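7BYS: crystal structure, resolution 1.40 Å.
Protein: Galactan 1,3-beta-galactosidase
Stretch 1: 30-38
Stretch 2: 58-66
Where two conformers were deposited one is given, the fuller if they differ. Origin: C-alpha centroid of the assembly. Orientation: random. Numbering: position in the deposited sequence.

Stretch 1 (30-38) TFYWFGEDK
Stretch 2 58-66: NWSRQNDAL

The first stretch runs as an extended strand, with phi between -101° and -121° from Thr30 to Phe34; Gly35 is flatter, at -168/180. The second is extended from Trp59 (-108/129) through Asp64 (-57/142) before psi drops at Ala65 (-79/-30). The nearest CA pairs are Trp33 CA to Trp59 CA, 8.3 Å, and Phe34 CA to Ala65 CA, 7.7 Å. Both chains advance in this order, in roughly the same sense but obliquely, not as paired strands. No backbone hydrogen bond joins them, so side chains make most of the contact, with some first-stretch backbone against the Trp59 ring; it buries 334 Å² summed over both sides.

The indoles of Trp33 and Trp59 form its apolar centre. Both CA-to-CB bonds point toward the other stretch, but the rotamers differ: Trp33 is t with chi2 -1°, Trp59 is m with chi2 101°. With the backbone placement, these torsions set the ring planes at 72°, and the edge of Trp33 meets the face of Trp59. The centroids of the Trp33 six-membered and Trp59 five-membered rings lie 4.9 Å apart, and Trp33 CE3 approaches Trp59 CE2 to 3.5 Å. Weakly positive ring hydrogens thus face pi density. Trp33 CB adds a CH-pi contact, 3.9 Å from the centroid of the Trp59 six-membered ring and 24° off its normal.

The far end of the Trp59 indole reaches Phe31: Phe31 CB lies 4.0 Å from Trp59 CH2 and Phe31 O 3.6 Å from Trp59 CZ3. Phe31 (m, chi2 85°) starts toward the second stretch, yet its ring leads away, leaving CB as the side chain's contact atom. Phe34 (m, chi2 89°) differs: its CA-to-CB bond points sideways and its ring comes nearer, placing Phe34 CE2 at the ring edge 3.9 Å from Ala65 CB.

The polar contact centres on Asp37 (t, chi2 -16°). Arg61 sets out away from the first stretch, but with chi1 to chi3 all t (-168°, 171°, -174°) and chi4 173°, the extended chain brings its guanidinium back within reach. Arg61 NH2 donates to Asp37 OD2 at 2.9 Å and 165°, a salt bridge entering near the guanidinium plane. The same Arg61 NH2 donates to OD1 of Asp64 (m, chi2 -28°) at 3.0 Å and 150°. Water 1 links these acids, donating to Asp37 OD2 (2.9 Å) and Asp64 OD2 (2.6 Å). Water 2 accepts from Arg61 NH1 (2.8 Å) and donates to Asp37 OD2 (3.0 Å).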

# COMPACT_ATOMS: atom_id res chain seq x y z
N THR A 30 -8.63 -4.17 -19.53
CA THR A 30 -7.59 -3.23 -19.17
C THR A 30 -7.83 -2.67 -17.78
O THR A 30 -8.95 -2.31 -17.42
CB THR A 30 -7.53 -2.06 -20.17
OG1 THR A 30 -7.31 -2.58 -21.49
CG2 THR A 30 -6.39 -1.11 -19.83
N PHE A 31 -6.77 -2.62 -16.98
CA PHE A 31 -6.82 -2.06 -15.64
C PHE A 31 -6.19 -0.67 -15.64
O PHE A 31 -5.18 -0.44 -16.32
CB PHE A 31 -6.13 -2.97 -14.63
CG PHE A 31 -6.90 -4.24 -14.35
CD1 PHE A 31 -6.75 -5.34 -15.18
CD2 PHE A 31 -7.80 -4.31 -13.30
CE1 PHE A 31 -7.46 -6.50 -14.94
CE2 PHE A 31 -8.52 -5.47 -13.05
CZ PHE A 31 -8.36 -6.56 -13.88
N TYR A 32 -6.78 0.23 -14.87
CA TYR A 32 -6.36 1.62 -14.73
C TYR A 32 -6.05 1.87 -13.27
O TYR A 32 -6.89 1.62 -12.40
CB TYR A 32 -7.45 2.59 -15.23
CG TYR A 32 -7.70 2.45 -16.71
CD1 TYR A 32 -8.48 1.40 -17.21
CD2 TYR A 32 -7.14 3.34 -17.61
CE1 TYR A 32 -8.69 1.26 -18.58
CE2 TYR A 32 -7.34 3.20 -18.97
CZ TYR A 32 -8.11 2.15 -19.44
OH TYR A 32 -8.31 2.02 -20.80
N TRP A 33 -4.84 2.34 -13.00
CA TRP A 33 -4.40 2.70 -11.66
C TRP A 33 -4.29 4.22 -11.61
O TRP A 33 -3.46 4.80 -12.30
CB TRP A 33 -3.07 2.00 -11.38
CG TRP A 33 -2.47 2.25 -10.02
CD1 TRP A 33 -2.96 3.04 -9.02
CD2 TRP A 33 -1.24 1.70 -9.53
NE1 TRP A 33 -2.09 3.01 -7.94
CE2 TRP A 33 -1.03 2.20 -8.23
CE3 TRP A 33 -0.27 0.83 -10.09
CZ2 TRP A 33 0.09 1.85 -7.46
CZ3 TRP A 33 0.83 0.50 -9.33
CH2 TRP A 33 1.01 1.00 -8.03
N PHE A 34 -5.17 4.84 -10.83
CA PHE A 34 -5.14 6.27 -10.56
C PHE A 34 -4.53 6.50 -9.19
O PHE A 34 -4.75 5.72 -8.27
CB PHE A 34 -6.55 6.85 -10.54
CG PHE A 34 -7.31 6.65 -11.81
CD1 PHE A 34 -8.08 5.52 -12.01
CD2 PHE A 34 -7.25 7.60 -12.81
CE1 PHE A 34 -8.78 5.33 -13.19
CE2 PHE A 34 -7.94 7.41 -14.00
CZ PHE A 34 -8.70 6.27 -14.19
N GLY A 35 -3.78 7.59 -9.04
CA GLY A 35 -3.24 7.85 -7.73
C GLY A 35 -2.67 9.24 -7.64
O GLY A 35 -2.70 10.02 -8.60
N GLU A 36 -2.16 9.55 -6.45
CA GLU A 36 -1.52 10.84 -6.20
C GLU A 36 -0.09 10.82 -6.73
O GLU A 36 0.70 9.95 -6.37
CB GLU A 36 -1.49 11.10 -4.69
CG GLU A 36 -2.84 10.97 -4.01
CD GLU A 36 -2.71 10.56 -2.56
OE1 GLU A 36 -1.59 10.59 -2.01
OE2 GLU A 36 -3.73 10.17 -1.95
N ASP A 37 0.25 11.82 -7.55
CA ASP A 37 1.64 11.99 -8.00
C ASP A 37 2.36 12.79 -6.92
O ASP A 37 2.06 13.95 -6.68
CB ASP A 37 1.66 12.73 -9.33
CG ASP A 37 3.06 12.89 -9.90
OD1 ASP A 37 4.05 12.73 -9.17
OD2 ASP A 37 3.17 13.20 -11.11
N LYS A 38 3.32 12.15 -6.25
CA LYS A 38 4.06 12.82 -5.19
C LYS A 38 5.54 12.95 -5.55
O LYS A 38 6.39 12.98 -4.67
CB LYS A 38 3.87 12.11 -3.85
CG LYS A 38 2.42 12.14 -3.38
CD LYS A 38 2.23 11.42 -2.04
CE LYS A 38 1.43 12.28 -1.05
NZ LYS A 38 0.13 12.79 -1.60
N ASN A 58 2.83 -4.72 -15.11
CA ASN A 58 3.52 -3.88 -16.09
C ASN A 58 2.63 -2.69 -16.42
O ASN A 58 1.67 -2.81 -17.19
CB ASN A 58 3.87 -4.69 -17.33
CG ASN A 58 4.95 -5.72 -17.05
OD1 ASN A 58 6.12 -5.38 -16.91
ND2 ASN A 58 4.55 -6.99 -16.95
N TRP A 59 2.97 -1.53 -15.85
CA TRP A 59 2.11 -0.35 -15.86
C TRP A 59 2.68 0.69 -16.81
O TRP A 59 3.87 1.03 -16.72
CB TRP A 59 1.98 0.23 -14.45
CG TRP A 59 1.22 -0.66 -13.52
CD1 TRP A 59 1.73 -1.49 -12.57
CD2 TRP A 59 -0.20 -0.79 -13.46
NE1 TRP A 59 0.71 -2.15 -11.92
CE2 TRP A 59 -0.49 -1.74 -12.45
CE3 TRP A 59 -1.26 -0.21 -14.16
CZ2 TRP A 59 -1.80 -2.11 -12.12
CZ3 TRP A 59 -2.57 -0.58 -13.84
CH2 TRP A 59 -2.82 -1.53 -12.83
N SER A 60 1.84 1.18 -17.71
CA SER A 60 2.23 2.15 -18.73
C SER A 60 1.59 3.49 -18.38
O SER A 60 0.36 3.59 -18.29
CB SER A 60 1.73 1.67 -20.09
OG SER A 60 2.19 2.50 -21.13
N ARG A 61 2.42 4.51 -18.18
CA ARG A 61 1.91 5.81 -17.76
C ARG A 61 1.30 6.58 -18.92
O ARG A 61 1.96 6.80 -19.95
CB ARG A 61 3.00 6.63 -17.08
CG ARG A 61 2.41 7.84 -16.39
CD ARG A 61 3.39 8.58 -15.53
NE ARG A 61 2.69 9.63 -14.80
CZ ARG A 61 3.22 10.40 -13.86
NH1 ARG A 61 4.49 10.23 -13.50
NH2 ARG A 61 2.48 11.33 -13.27
N GLN A 62 0.05 6.99 -18.76
CA GLN A 62 -0.62 7.85 -19.72
C GLN A 62 -0.58 9.29 -19.21
O GLN A 62 -0.08 9.57 -18.12
CB GLN A 62 -2.08 7.40 -19.92
CG GLN A 62 -2.23 5.90 -20.07
CD GLN A 62 -1.52 5.38 -21.29
OE1 GLN A 62 -1.67 5.92 -22.38
NE2 GLN A 62 -0.74 4.31 -21.11
N ASN A 63 -1.08 10.20 -20.03
CA ASN A 63 -1.21 11.58 -19.58
C ASN A 63 -2.02 11.63 -18.28
O ASN A 63 -2.91 10.80 -18.05
CB ASN A 63 -1.86 12.43 -20.68
CG ASN A 63 -0.96 12.57 -21.91
OD1 ASN A 63 0.19 13.01 -21.80
ND2 ASN A 63 -1.47 12.19 -23.07
N ASP A 64 -1.69 12.59 -17.42
CA ASP A 64 -2.35 12.67 -16.12
C ASP A 64 -3.86 12.81 -16.28
O ASP A 64 -4.36 13.48 -17.18
CB ASP A 64 -1.80 13.86 -15.34
CG ASP A 64 -0.37 13.65 -14.88
OD1 ASP A 64 0.04 12.49 -14.68
OD2 ASP A 64 0.34 14.67 -14.69
N ALA A 65 -4.59 12.16 -15.37
CA ALA A 65 -6.04 12.22 -15.43
C ALA A 65 -6.59 13.52 -14.86
O ALA A 65 -7.66 13.98 -15.28
CB ALA A 65 -6.64 11.03 -14.66
N LEU A 66 -5.91 14.13 -13.89
CA LEU A 66 -6.35 15.39 -13.31
C LEU A 66 -5.15 16.27 -13.03
O LEU A 66 -4.13 15.80 -12.51
CB LEU A 66 -7.19 15.19 -12.03
CG LEU A 66 -7.90 16.46 -11.54
CD1 LEU A 66 -9.02 16.80 -12.51
CD2 LEU A 66 -8.43 16.28 -10.13
O HOH W 1 2.44 14.99 -13.23
O HOH W 2 5.78 11.90 -11.62